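Local coordinates for GP23.1 (Bacillus phage spp1, PDB 2XF7), which is a putative chaperone of phage SPP1, a small helical protein that may assist the folding or assembly of other phage proteins, at the interface of chains A and B. Sequence-based numbering; all coordinates share one arbitrary frame. Chains: chain A/B, GP23.1.

Contact 1: the interface of chains A and B. Residues chain A 12, 15, 49; chain B 9, 13, 23.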
# COMPACT_ATOMS: atom_id res chain seq x y z
N ASP A 12 12.63 -3.27 0.14
CA ASP A 12 12.26 -2.53 -1.05
C ASP A 12 13.20 -1.30 -1.22
O ASP A 12 13.63 -0.97 -2.33
CB ASP A 12 10.79 -2.11 -0.94
CG ASP A 12 10.33 -1.29 -2.09
OD1 ASP A 12 10.22 -1.86 -3.22
OD2 ASP A 12 10.20 -0.04 -1.93
N LEU A 15 16.49 -2.57 -2.59
CA LEU A 15 16.35 -2.93 -4.00
C LEU A 15 16.22 -1.68 -4.87
O LEU A 15 16.71 -1.71 -6.00
CB LEU A 15 15.18 -3.89 -4.23
CG LEU A 15 15.40 -5.29 -3.63
CD1 LEU A 15 14.13 -6.09 -3.64
CD2 LEU A 15 16.44 -6.07 -4.48
N TRP A 49 15.99 -2.42 -8.52
CA TRP A 49 14.82 -1.69 -9.01
C TRP A 49 15.27 -0.26 -9.40
O TRP A 49 16.09 0.33 -8.70
CB TRP A 49 13.74 -1.57 -7.94
CG TRP A 49 13.10 -2.79 -7.29
CD1 TRP A 49 12.40 -2.77 -6.12
CD2 TRP A 49 13.08 -4.16 -7.74
NE1 TRP A 49 11.95 -4.03 -5.81
CE2 TRP A 49 12.32 -4.89 -6.80
CE3 TRP A 49 13.65 -4.84 -8.82
CZ2 TRP A 49 12.05 -6.26 -6.95
CZ3 TRP A 49 13.41 -6.20 -8.94
CH2 TRP A 49 12.69 -6.91 -7.95
N TYR B 9 4.60 -9.09 -3.89
CA TYR B 9 5.65 -8.14 -4.23
C TYR B 9 6.56 -8.73 -5.31
O TYR B 9 6.84 -8.05 -6.30
CB TYR B 9 6.46 -7.89 -2.94
CG TYR B 9 7.61 -6.96 -3.13
CD1 TYR B 9 7.42 -5.60 -3.15
CD2 TYR B 9 8.93 -7.44 -3.17
CE1 TYR B 9 8.48 -4.72 -3.25
CE2 TYR B 9 10.00 -6.57 -3.27
CZ TYR B 9 9.77 -5.21 -3.32
OH TYR B 9 10.79 -4.31 -3.35
N SER B 13 6.95 -7.94 -9.49
CA SER B 13 8.23 -7.61 -10.12
C SER B 13 8.52 -8.54 -11.31
O SER B 13 9.17 -8.14 -12.28
CB SER B 13 9.36 -7.65 -9.09
OG SER B 13 9.57 -8.92 -8.52
N LEU B 23 17.11 -13.23 -9.37
CA LEU B 23 16.64 -12.45 -8.22
C LEU B 23 15.67 -13.36 -7.38
O LEU B 23 15.74 -13.34 -6.20
CB LEU B 23 15.93 -11.18 -8.69
CG LEU B 23 15.56 -10.26 -7.50
CD1 LEU B 23 16.81 -9.70 -6.77
CD2 LEU B 23 14.65 -9.17 -7.91

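Contact 2: the interface of chains A and B. Residues chain A 15, 43-45, 49; chain B 23, 26.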
# COMPACT_ATOMS: atom_id res chain seq x y z
N LEU A 15 16.49 -2.57 -2.59
CA LEU A 15 16.35 -2.93 -4.00
C LEU A 15 16.22 -1.68 -4.87
O LEU A 15 16.71 -1.71 -6.00
CB LEU A 15 15.18 -3.89 -4.23
CG LEU A 15 15.40 -5.29 -3.63
CD1 LEU A 15 14.13 -6.09 -3.64
CD2 LEU A 15 16.44 -6.07 -4.48
N SER A 43 22.11 -9.23 1.20
CA SER A 43 22.43 -10.36 0.30
C SER A 43 21.79 -10.09 -1.11
O SER A 43 22.15 -10.75 -2.08
CB SER A 43 21.91 -11.68 0.86
OG SER A 43 20.51 -11.88 0.68
N TYR A 44 20.78 -9.17 -1.16
CA TYR A 44 20.16 -8.83 -2.45
C TYR A 44 21.00 -7.78 -3.19
O TYR A 44 21.70 -7.02 -2.53
CB TYR A 44 18.77 -8.20 -2.20
CG TYR A 44 17.69 -9.17 -1.81
CD1 TYR A 44 16.75 -9.63 -2.75
CD2 TYR A 44 17.54 -9.59 -0.49
CE1 TYR A 44 15.69 -10.46 -2.38
CE2 TYR A 44 16.50 -10.45 -0.12
CZ TYR A 44 15.54 -10.82 -1.05
OH TYR A 44 14.46 -11.61 -0.68
N PRO A 45 20.83 -7.66 -4.53
CA PRO A 45 21.59 -6.64 -5.30
C PRO A 45 21.05 -5.25 -5.03
O PRO A 45 19.85 -4.95 -5.32
CB PRO A 45 21.38 -7.05 -6.78
CG PRO A 45 20.08 -7.83 -6.77
CD PRO A 45 20.03 -8.54 -5.43
N TRP A 49 15.99 -2.42 -8.52
CA TRP A 49 14.82 -1.69 -9.01
C TRP A 49 15.27 -0.26 -9.40
O TRP A 49 16.09 0.33 -8.70
CB TRP A 49 13.74 -1.57 -7.94
CG TRP A 49 13.10 -2.79 -7.29
CD1 TRP A 49 12.40 -2.77 -6.12
CD2 TRP A 49 13.08 -4.16 -7.74
NE1 TRP A 49 11.95 -4.03 -5.81
CE2 TRP A 49 12.32 -4.89 -6.80
CE3 TRP A 49 13.65 -4.84 -8.82
CZ2 TRP A 49 12.05 -6.26 -6.95
CZ3 TRP A 49 13.41 -6.20 -8.94
CH2 TRP A 49 12.69 -6.91 -7.95
N LEU B 23 17.11 -13.23 -9.37
CA LEU B 23 16.64 -12.45 -8.22
C LEU B 23 15.67 -13.36 -7.38
O LEU B 23 15.74 -13.34 -6.20
CB LEU B 23 15.93 -11.18 -8.69
CG LEU B 23 15.56 -10.26 -7.50
CD1 LEU B 23 16.81 -9.70 -6.77
CD2 LEU B 23 14.65 -9.17 -7.91
N VAL B 26 17.70 -15.49 -5.19
CA VAL B 26 18.22 -14.76 -4.02
C VAL B 26 17.12 -14.74 -2.93
O VAL B 26 17.38 -14.97 -1.73
CB VAL B 26 18.64 -13.31 -4.40
CG1 VAL B 26 18.95 -12.47 -3.15
CG2 VAL B 26 19.84 -13.28 -5.37
O HOH W 1 19.68 -14.45 -0.33

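Contact 1: the interface of chains A and B
Helix 7-16 of chain A and helix 7-15 of chain B meet here through their side chains, with A:Trp49 of the C-terminal tail of chain A joining them. The chains are copies of the small helical SPP1 GP23.1 protein. B:Tyr9 reaches across with its phenol tip, and its OH is gripped by two bonds. B:Tyr9 OH donates to the carboxylate OD1 of A:Asp12 at 2.5 Å, and OD1 receives it on the anti lone pair, away from OD2. The indole N-H of A:Trp49 gives the second bond, NE1 to B:Tyr9 OH 2.7 Å. It is nearly straight, 163° at the hydrogen, and the OH lies close to the indole plane. The phenol is thus donor to one chain A residue and acceptor from another. The carboxylate stands almost upright to the phenol ring, with OD1 in plane at the ring edge. A:Asp12 points there because its CG is anti to the backbone N (chi1 177°). The tail residue A:Trp49 is backed by its own chain: A:Leu15 CB lies over one indole face, nearer the ring's edge than its middle. A:Leu15 CD1 also approaches the phenol, 3.8 Å from B:Tyr9 OH. The six-membered ring of the indole points on into chain B. A:Trp49 CH2 meets the CB of B:Ser13 at 3.6 Å. The methyl CD2 of B:Leu23 comes to the same tip, but the modelled approach is too short to be trusted. The site pins the tail of one subunit and a helix of the same subunit to one tyrosine of the neighbour, and probably helps hold the six-copy assembly together.

Contact 2: the interface of chains A and B
The backbone of A:Ser43, A:Tyr44 and A:Pro45 leaves the end of helix 35-42, turning from near-helical torsions at A:Ser43 (phi/psi -74/-19°) to extended ones at the next two residues, and runs past helix 21-30 of chain B. In this GP23.1 family protein the stretch meets B:Leu23 and B:Val26, three positions apart on that helix, and the direct contact is apolar. The methyl CG1 of B:Val26 comes over one face of the A:Tyr44 ring, 3.8 Å from the ring centroid, as a CH-pi contact. It sits off-centre on the CG-CD1 side, and the shortest approach is 3.6 Å, from B:Val26 CG1 to A:Tyr44 CD1. CG1 is the branch that lies anti to the backbone N (chi1 170°), which carries it off the helix toward the ring. B:Leu23 divides its two methyls between separate groups. B:Leu23 CD1 is turned to the pyrrolidine of A:Pro45, 3.7 Å from its CD. B:Leu23 CD1 is also 4.0 Å from A:Tyr44 CD1, so the tyrosine ring carbon has a methyl of each chain B residue near it. The A:Tyr44 and B:Leu23 side chains run roughly perpendicular. The other methyl, CD2, is directed to the indole of A:Trp49. A:Leu15 adds a looser neighbour, its CD2 4.3 Å from B:Leu23 CD1. Polar contact between the chains here goes through water 1. The hydroxyl OG of A:Ser43 lies 2.9 Å from the oxygen of water 1. Water 1 has its oxygen 2.7 Å from the backbone carbonyl O of B:Val26, and it bridges the serine side chain to the chain B helix.

Contact 1 and contact 2 are neighbouring patches of one interface between chains A and B, with the centres of their C-alpha atoms about 7 Å apart. They share A:Leu15, A:Trp49 and B:Leu23. The chain A segment after helix 35-42 serves both: its start lies in contact 2 and its end at A:Trp49 reaches contact 1. Contact 1 has direct hydrogen bonds across the chains; in contact 2 the polar link runs through water. The interface is not an exact two-fold, so each chain offers a different surface. That would suit repetition around the six-copy assembly, though the pair alone does not show it.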